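Local coordinates for antifreeze protein (Marinomonas primoryensis, PDB 5JUH) that forms the C-terminal RTX domain of a giant adhesin that binds its Antarctic bacterium to diatoms and ice, and probably serves type I secretion, at residues A166-G169 and N173-S176; D86-L91 and D95-N100; D125-I130 and V190-E195. All coordinates share one frame; numbering follows the deposited sequence. Where two conformers were deposited one is given.

How the interactions relate
All three contacts place an aromatic ring against apolar atoms, with no direct hydrogen bond joining the paired segments, but their surroundings differ. Interaction 2 is buried between the two sheets of the domain and is flanked at each end by calcium ions. Interaction 1 lies at the end of strand 163-168, in the same sheet as strand 87-89 of interaction 2; it is only partly buried, and one calcium ion holds its loop. Interaction 3 takes strand 187-192 from the other sheet, shared with strand 96-98, and packs it on a short helix without metal. Interaction 2 touches both others: Leu99 meets Ala166, and Ile96 meets Ile191.

Interaction 1. Residues A166-G169 and N173-S176; sequences ANFG and NFDS. With CA (calcium ion), chain B.
Phe174 points the edge of its ring at one face of Phe168, with CZ of Phe174 standing 3.9 Å above the Phe168 ring plane and over its centre. The ring planes are 87° apart and the centroids 5.2 Å, a T-shaped (edge-to-face) stack. It joins the end of strand 163-168 to the calcium-binding loop that follows, whose ligands Asp175, Asn177, Val179, Gly181 and Asp186 have the spacing of an EF-hand loop. The closest approach is Phe174 CZ to Phe168 CG, 4.0 Å; Phe174 CE1 comes equally near Phe168 CD1, so two neighbouring edge atoms rest on the face. In both residues CG is anti to the carbonyl carbon and beside the backbone N (chi1 -65° in Phe168, -81° in Phe174), and the two side chains cross at about a right angle. Val158 of the adjacent strand 157-160 touches both rings, and Ile111 also packs on Phe168.

On the loop side, Asn173 OD1 accepts from Asp175 N at 3.0 Å, forming an Asx turn in which the donor stands above the carbonyl plane. The turn spans Phe174 and leads directly into the metal site. Asp175 OD1 binds the calcium ion of chain B at 2.2 Å. Water 1 is a further ligand of that ion, at 2.5 Å.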
# COMPACT_ATOMS: atom_id res chain seq x y z
N ALA A 166 -2.69 -2.29 -6.62
CA ALA A 166 -3.96 -1.56 -6.71
C ALA A 166 -3.81 -0.60 -7.88
O ALA A 166 -2.70 -0.27 -8.22
CB ALA A 166 -4.34 -0.76 -5.44
N ASN A 167 -4.94 -0.08 -8.38
CA ASN A 167 -4.88 1.06 -9.29
C ASN A 167 -5.16 2.29 -8.47
O ASN A 167 -6.14 2.34 -7.75
CB ASN A 167 -5.93 0.88 -10.38
CG ASN A 167 -5.55 -0.27 -11.31
OD1 ASN A 167 -6.36 -1.20 -11.53
ND2 ASN A 167 -4.42 -0.23 -11.77
N PHE A 168 -4.28 3.26 -8.49
CA PHE A 168 -4.41 4.51 -7.77
C PHE A 168 -5.13 5.54 -8.58
O PHE A 168 -4.76 5.77 -9.71
CB PHE A 168 -3.06 4.97 -7.26
CG PHE A 168 -2.44 4.05 -6.22
CD1 PHE A 168 -2.86 4.20 -4.91
CD2 PHE A 168 -1.64 3.00 -6.58
CE1 PHE A 168 -2.38 3.41 -3.92
CE2 PHE A 168 -1.19 2.11 -5.62
CZ PHE A 168 -1.59 2.33 -4.29
N GLY A 169 -6.22 6.10 -8.08
CA GLY A 169 -7.09 6.99 -8.79
C GLY A 169 -6.69 8.45 -8.75
O GLY A 169 -5.63 8.76 -8.24
N ASN A 173 -2.14 11.12 -4.10
CA ASN A 173 -1.02 12.09 -3.96
C ASN A 173 0.11 11.36 -3.33
O ASN A 173 0.00 11.05 -2.10
CB ASN A 173 -1.40 13.28 -3.20
CG ASN A 173 -0.36 14.35 -3.25
OD1 ASN A 173 0.77 14.15 -3.61
ND2 ASN A 173 -0.77 15.55 -2.96
N PHE A 174 1.22 11.07 -4.01
CA PHE A 174 2.33 10.39 -3.42
C PHE A 174 3.42 11.32 -2.82
O PHE A 174 4.47 10.87 -2.44
CB PHE A 174 2.94 9.43 -4.44
CG PHE A 174 2.22 8.08 -4.58
CD1 PHE A 174 0.89 7.99 -4.69
CD2 PHE A 174 2.90 6.97 -4.56
CE1 PHE A 174 0.24 6.79 -4.79
CE2 PHE A 174 2.28 5.73 -4.73
CZ PHE A 174 0.95 5.66 -4.81
N ASP A 175 3.11 12.58 -2.62
CA ASP A 175 4.00 13.55 -1.97
C ASP A 175 3.81 13.46 -0.47
O ASP A 175 2.95 14.12 0.12
CB ASP A 175 3.64 14.91 -2.46
CG ASP A 175 4.60 16.06 -1.83
OD1 ASP A 175 5.72 15.75 -1.28
OD2 ASP A 175 4.10 17.22 -1.92
N SER A 176 4.63 12.63 0.16
CA SER A 176 4.46 12.39 1.64
C SER A 176 4.97 13.53 2.48
O SER A 176 4.49 13.75 3.56
CB SER A 176 5.11 11.10 2.04
OG SER A 176 6.52 11.07 1.79
CA CA B . 7.77 15.34 -1.81
O HOH W 1 10.19 15.01 -2.03

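Interaction 2. Residues D86-L91 and D95-N100; sequences DTLTGL and DIFILN. With CA (calcium ion), chain H; CA (calcium ion), chain G; CA (calcium ion), chain E; CA (calcium ion), chain D.
Leu88 and Phe97 both hold CG anti to the carbonyl carbon and beside the backbone N (chi1 -53° and -57°), which sends the leucine and the ring past each other in opposite directions between two facing strands. The arrangement is the calcium-bound parallel beta-roll of RTX proteins: strands 87-89 and 96-98 belong to different sheets, and the chain crosses from one to the other through a metal-binding turn. In the interior, Leu88 CB packs 3.8 Å from Phe97 CD1, approaching the ring obliquely. The far end of the ring reaches the turn, where Gly90 N lies near the ring plane at its edge, 3.6 Å from Phe97 CZ. Leu77 and Leu121, in the strands on either side of 96-98, also pack on Phe97.

At the turn, Asp95 repeats the same first torsion and shares its carboxylate between two calcium ions. Its OD1 binds the ion of chain H at 2.4 Å, with OD2 as a longer second ligand, while OD2 binds the ion of chain G at 2.3 Å. Gly90 O joins the first site at 2.3 Å and Leu91 O joins the second. Gly90 O and Asp95 OD2 are both acceptors, held close by shared calcium coordination, which probably offsets their repulsion.

The other end of strand 87-89 carries a similar bridge. Asp86 OD2 lies 2.4 Å from the ion of chain E and 2.5 Å from that of chain D, which Asp86 OD1 also binds. Water 2, a ligand of the chain E ion, donates a hydrogen bond to Asn100 OD1 at 3.2 Å.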
# COMPACT_ATOMS: atom_id res chain seq x y z
N ASP A 86 -13.07 -3.57 -6.38
CA ASP A 86 -13.76 -2.64 -5.47
C ASP A 86 -13.14 -1.27 -5.60
O ASP A 86 -11.94 -1.19 -5.88
CB ASP A 86 -13.64 -3.08 -4.01
CG ASP A 86 -14.26 -4.42 -3.69
OD1 ASP A 86 -15.41 -4.46 -3.34
OD2 ASP A 86 -13.57 -5.41 -3.74
N THR A 87 -13.95 -0.25 -5.40
CA THR A 87 -13.41 1.13 -5.37
C THR A 87 -13.39 1.53 -3.89
O THR A 87 -14.40 1.55 -3.25
CB THR A 87 -14.35 2.02 -6.25
OG1 THR A 87 -14.31 1.44 -7.55
CG2 THR A 87 -13.89 3.36 -6.28
N LEU A 88 -12.25 1.91 -3.42
CA LEU A 88 -12.00 2.19 -2.01
C LEU A 88 -11.66 3.67 -1.92
O LEU A 88 -10.78 4.15 -2.65
CB LEU A 88 -10.77 1.39 -1.43
CG LEU A 88 -10.86 -0.15 -1.69
CD1 LEU A 88 -9.56 -0.74 -1.06
CD2 LEU A 88 -12.04 -0.72 -1.01
N THR A 89 -12.30 4.39 -1.03
CA THR A 89 -12.02 5.80 -0.80
C THR A 89 -11.91 6.08 0.72
O THR A 89 -12.87 5.81 1.45
CB THR A 89 -13.20 6.67 -1.39
OG1 THR A 89 -13.32 6.35 -2.79
CG2 THR A 89 -12.97 8.13 -1.24
N GLY A 90 -10.80 6.66 1.16
CA GLY A 90 -10.62 6.83 2.60
C GLY A 90 -11.21 8.13 3.18
O GLY A 90 -11.54 8.19 4.36
N LEU A 91 -11.29 9.14 2.32
CA LEU A 91 -11.66 10.47 2.75
C LEU A 91 -10.59 10.99 3.73
O LEU A 91 -9.44 10.55 3.69
CB LEU A 91 -13.12 10.58 3.16
CG LEU A 91 -14.14 10.22 2.07
CD1 LEU A 91 -15.56 10.40 2.61
CD2 LEU A 91 -13.93 10.98 0.78
N ASP A 95 -5.98 6.60 6.65
CA ASP A 95 -6.75 5.37 6.42
C ASP A 95 -5.80 4.28 6.01
O ASP A 95 -4.87 4.49 5.21
CB ASP A 95 -7.80 5.65 5.33
CG ASP A 95 -8.71 6.78 5.73
OD1 ASP A 95 -9.36 6.67 6.78
OD2 ASP A 95 -8.71 7.80 5.07
N ILE A 96 -6.12 3.06 6.46
CA ILE A 96 -5.36 1.88 6.02
C ILE A 96 -6.23 1.18 4.96
O ILE A 96 -7.39 0.87 5.19
CB ILE A 96 -5.12 0.90 7.18
CG1 ILE A 96 -4.23 1.56 8.22
CG2 ILE A 96 -4.57 -0.42 6.67
CD1 ILE A 96 -4.18 0.84 9.54
N PHE A 97 -5.64 0.95 3.81
CA PHE A 97 -6.26 0.16 2.79
C PHE A 97 -5.64 -1.20 2.78
O PHE A 97 -4.45 -1.36 2.56
CB PHE A 97 -6.09 0.82 1.36
CG PHE A 97 -6.65 2.23 1.31
CD1 PHE A 97 -7.94 2.46 0.93
CD2 PHE A 97 -5.86 3.36 1.58
CE1 PHE A 97 -8.48 3.73 0.88
CE2 PHE A 97 -6.38 4.63 1.55
CZ PHE A 97 -7.66 4.82 1.15
N ILE A 98 -6.46 -2.21 3.13
CA ILE A 98 -5.97 -3.60 3.07
C ILE A 98 -6.17 -4.20 1.73
O ILE A 98 -7.27 -4.12 1.21
CB ILE A 98 -6.72 -4.46 4.16
CG1 ILE A 98 -6.55 -3.87 5.57
CG2 ILE A 98 -6.18 -5.88 4.12
CD1 ILE A 98 -7.37 -4.60 6.64
N LEU A 99 -5.13 -4.72 1.12
CA LEU A 99 -5.21 -5.21 -0.24
C LEU A 99 -4.96 -6.73 -0.25
O LEU A 99 -4.11 -7.26 0.40
CB LEU A 99 -4.13 -4.51 -1.13
CG LEU A 99 -4.51 -3.01 -1.26
CD1 LEU A 99 -3.35 -2.39 -2.01
CD2 LEU A 99 -5.74 -2.81 -2.10
N ASN A 100 -5.73 -7.36 -1.09
CA ASN A 100 -5.67 -8.79 -1.39
C ASN A 100 -4.80 -9.04 -2.58
O ASN A 100 -4.82 -8.31 -3.59
CB ASN A 100 -7.10 -9.34 -1.55
CG ASN A 100 -7.86 -8.71 -2.67
OD1 ASN A 100 -8.43 -9.45 -3.60
ND2 ASN A 100 -7.93 -7.39 -2.64
CA CA H . -11.00 8.36 6.62
CA CA G . -7.43 9.45 4.12
CA CA E . -11.76 -6.69 -4.57
CA CA D . -15.31 -6.89 -2.78
O HOH W 2 -9.62 -7.32 -5.62
O HOH W 3 -16.79 -5.98 -1.18
O HOH W 4 -16.89 -7.09 -4.53
O HOH W 5 -16.28 -8.91 -2.17
O HOH W 6 -10.86 -6.65 -2.39

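Interaction 3. Residues D125-I130 and V190-E195; sequences DLLTGI and VIYNNE
Tyr192, whose ring leans on Leu127, gives its backbone N to Glu195 O at 3.0 Å, and Glu195 N returns a bond to Tyr192 O at 3.3 Å. This pair closes a type I' beta turn, the two-residue loop of the hairpin between strands 187-192 and 195-200. Asn193, in that turn, sets its CG 3.8 Å above one face of the Tyr192 ring, offset toward the rim.

The aromatic side chain extends from the strand with CG anti to the backbone N (chi1 179°), which carries the ring across to Leu127 of helix 124-127. There Leu127 CB lies 3.7 Å from Tyr192 CE1, and Leu127 CD1 lies 3.9 Å from Tyr192 CD1; Leu127 approaches the ring at a slant, neither squarely on a face nor edge-on. Thr128 adds its methyl CG2 at 4.0 Å from Tyr192 CE1, a less certain contact because this residue has two conformers. Leu127 also opens a type I beta turn, closed by Ile130 N to Leu127 O at 3.2 Å.

Phe146 and Leu147 of helix 140-150 back Leu127, and Val143 touches Tyr192. The phenol hydroxyl is hydrogen-bonded to Pro134 O, in the loop between the two helices. The tyrosine therefore joins the hairpin to two helices by apolar packing along its ring, while its hydroxyl is satisfied by the backbone of the loop joining those helices.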
# COMPACT_ATOMS: atom_id res chain seq x y z
N ASP A 125 -0.93 -9.57 2.63
CA ASP A 125 -1.37 -10.67 1.76
C ASP A 125 -0.58 -10.81 0.46
O ASP A 125 -0.46 -11.85 -0.07
CB ASP A 125 -2.86 -10.47 1.43
CG ASP A 125 -3.51 -11.73 0.85
OD1 ASP A 125 -3.46 -12.72 1.51
OD2 ASP A 125 -4.01 -11.63 -0.20
N LEU A 126 -0.01 -9.75 -0.01
CA LEU A 126 0.81 -9.81 -1.20
C LEU A 126 2.22 -10.30 -0.95
O LEU A 126 2.89 -10.68 -1.85
CB LEU A 126 0.89 -8.36 -1.82
CG LEU A 126 -0.51 -8.14 -2.41
CD1 LEU A 126 -1.45 -7.28 -1.71
CD2 LEU A 126 -0.40 -7.88 -3.84
N LEU A 127 2.69 -10.15 0.27
CA LEU A 127 4.05 -10.36 0.64
C LEU A 127 4.32 -11.74 1.27
O LEU A 127 5.39 -12.29 1.12
CB LEU A 127 4.50 -9.25 1.55
CG LEU A 127 4.65 -7.91 0.83
CD1 LEU A 127 4.66 -6.81 1.84
CD2 LEU A 127 5.93 -7.87 -0.06
N THR A 128 3.32 -12.24 1.96
CA THR A 128 3.50 -13.49 2.75
C THR A 128 3.80 -14.73 1.93
O THR A 128 4.62 -15.54 2.39
CB THR A 128 2.32 -13.76 3.70
OG1 THR A 128 1.13 -13.92 2.96
CG2 THR A 128 2.15 -12.63 4.66
N GLY A 129 3.26 -14.83 0.75
CA GLY A 129 3.55 -15.98 -0.10
C GLY A 129 4.84 -15.92 -0.90
O GLY A 129 5.12 -16.86 -1.72
N ILE A 130 5.65 -14.85 -0.73
CA ILE A 130 7.00 -14.81 -1.35
C ILE A 130 7.93 -15.69 -0.59
O ILE A 130 7.93 -15.70 0.64
CB ILE A 130 7.52 -13.37 -1.31
CG1 ILE A 130 6.60 -12.50 -2.14
CG2 ILE A 130 8.95 -13.32 -1.75
CD1 ILE A 130 7.01 -11.00 -2.04
N VAL A 190 3.70 1.24 4.73
CA VAL A 190 3.36 -0.11 4.36
C VAL A 190 3.27 -0.91 5.65
O VAL A 190 4.18 -0.83 6.51
CB VAL A 190 4.42 -0.74 3.48
CG1 VAL A 190 4.20 -2.20 3.27
CG2 VAL A 190 4.56 0.03 2.20
N ILE A 191 2.15 -1.62 5.80
CA ILE A 191 1.89 -2.49 6.96
C ILE A 191 2.14 -3.96 6.55
O ILE A 191 1.72 -4.41 5.50
CB ILE A 191 0.49 -2.29 7.50
CG1 ILE A 191 0.40 -0.84 8.10
CG2 ILE A 191 0.19 -3.30 8.57
CD1 ILE A 191 -1.01 -0.38 8.20
N TYR A 192 2.94 -4.64 7.36
CA TYR A 192 3.19 -6.06 7.19
C TYR A 192 3.07 -6.67 8.61
O TYR A 192 3.72 -6.26 9.55
CB TYR A 192 4.60 -6.30 6.67
CG TYR A 192 4.98 -7.76 6.47
CD1 TYR A 192 4.52 -8.43 5.41
CD2 TYR A 192 5.72 -8.49 7.40
CE1 TYR A 192 4.82 -9.77 5.22
CE2 TYR A 192 6.00 -9.78 7.20
CZ TYR A 192 5.54 -10.41 6.11
OH TYR A 192 5.90 -11.78 5.85
N ASN A 193 2.13 -7.62 8.72
CA ASN A 193 1.88 -8.26 10.05
C ASN A 193 1.65 -7.22 11.17
O ASN A 193 2.19 -7.35 12.24
CB ASN A 193 3.02 -9.21 10.36
CG ASN A 193 2.98 -10.47 9.55
OD1 ASN A 193 1.97 -10.90 9.04
ND2 ASN A 193 4.09 -11.17 9.60
N ASN A 194 0.73 -6.27 10.91
CA ASN A 194 0.31 -5.31 11.89
C ASN A 194 1.34 -4.37 12.44
O ASN A 194 1.14 -3.75 13.45
CB ASN A 194 -0.49 -5.94 13.06
CG ASN A 194 -1.53 -6.87 12.55
OD1 ASN A 194 -1.48 -8.06 12.77
ND2 ASN A 194 -2.45 -6.35 11.88
N GLU A 195 2.42 -4.19 11.73
CA GLU A 195 3.45 -3.20 12.09
C GLU A 195 3.74 -2.39 10.79
O GLU A 195 3.60 -2.87 9.69
CB GLU A 195 4.71 -3.90 12.61
CG GLU A 195 4.39 -4.38 14.09
CD GLU A 195 5.42 -5.09 14.89
OE1 GLU A 195 5.46 -5.10 16.24
OE2 GLU A 195 6.14 -5.75 14.10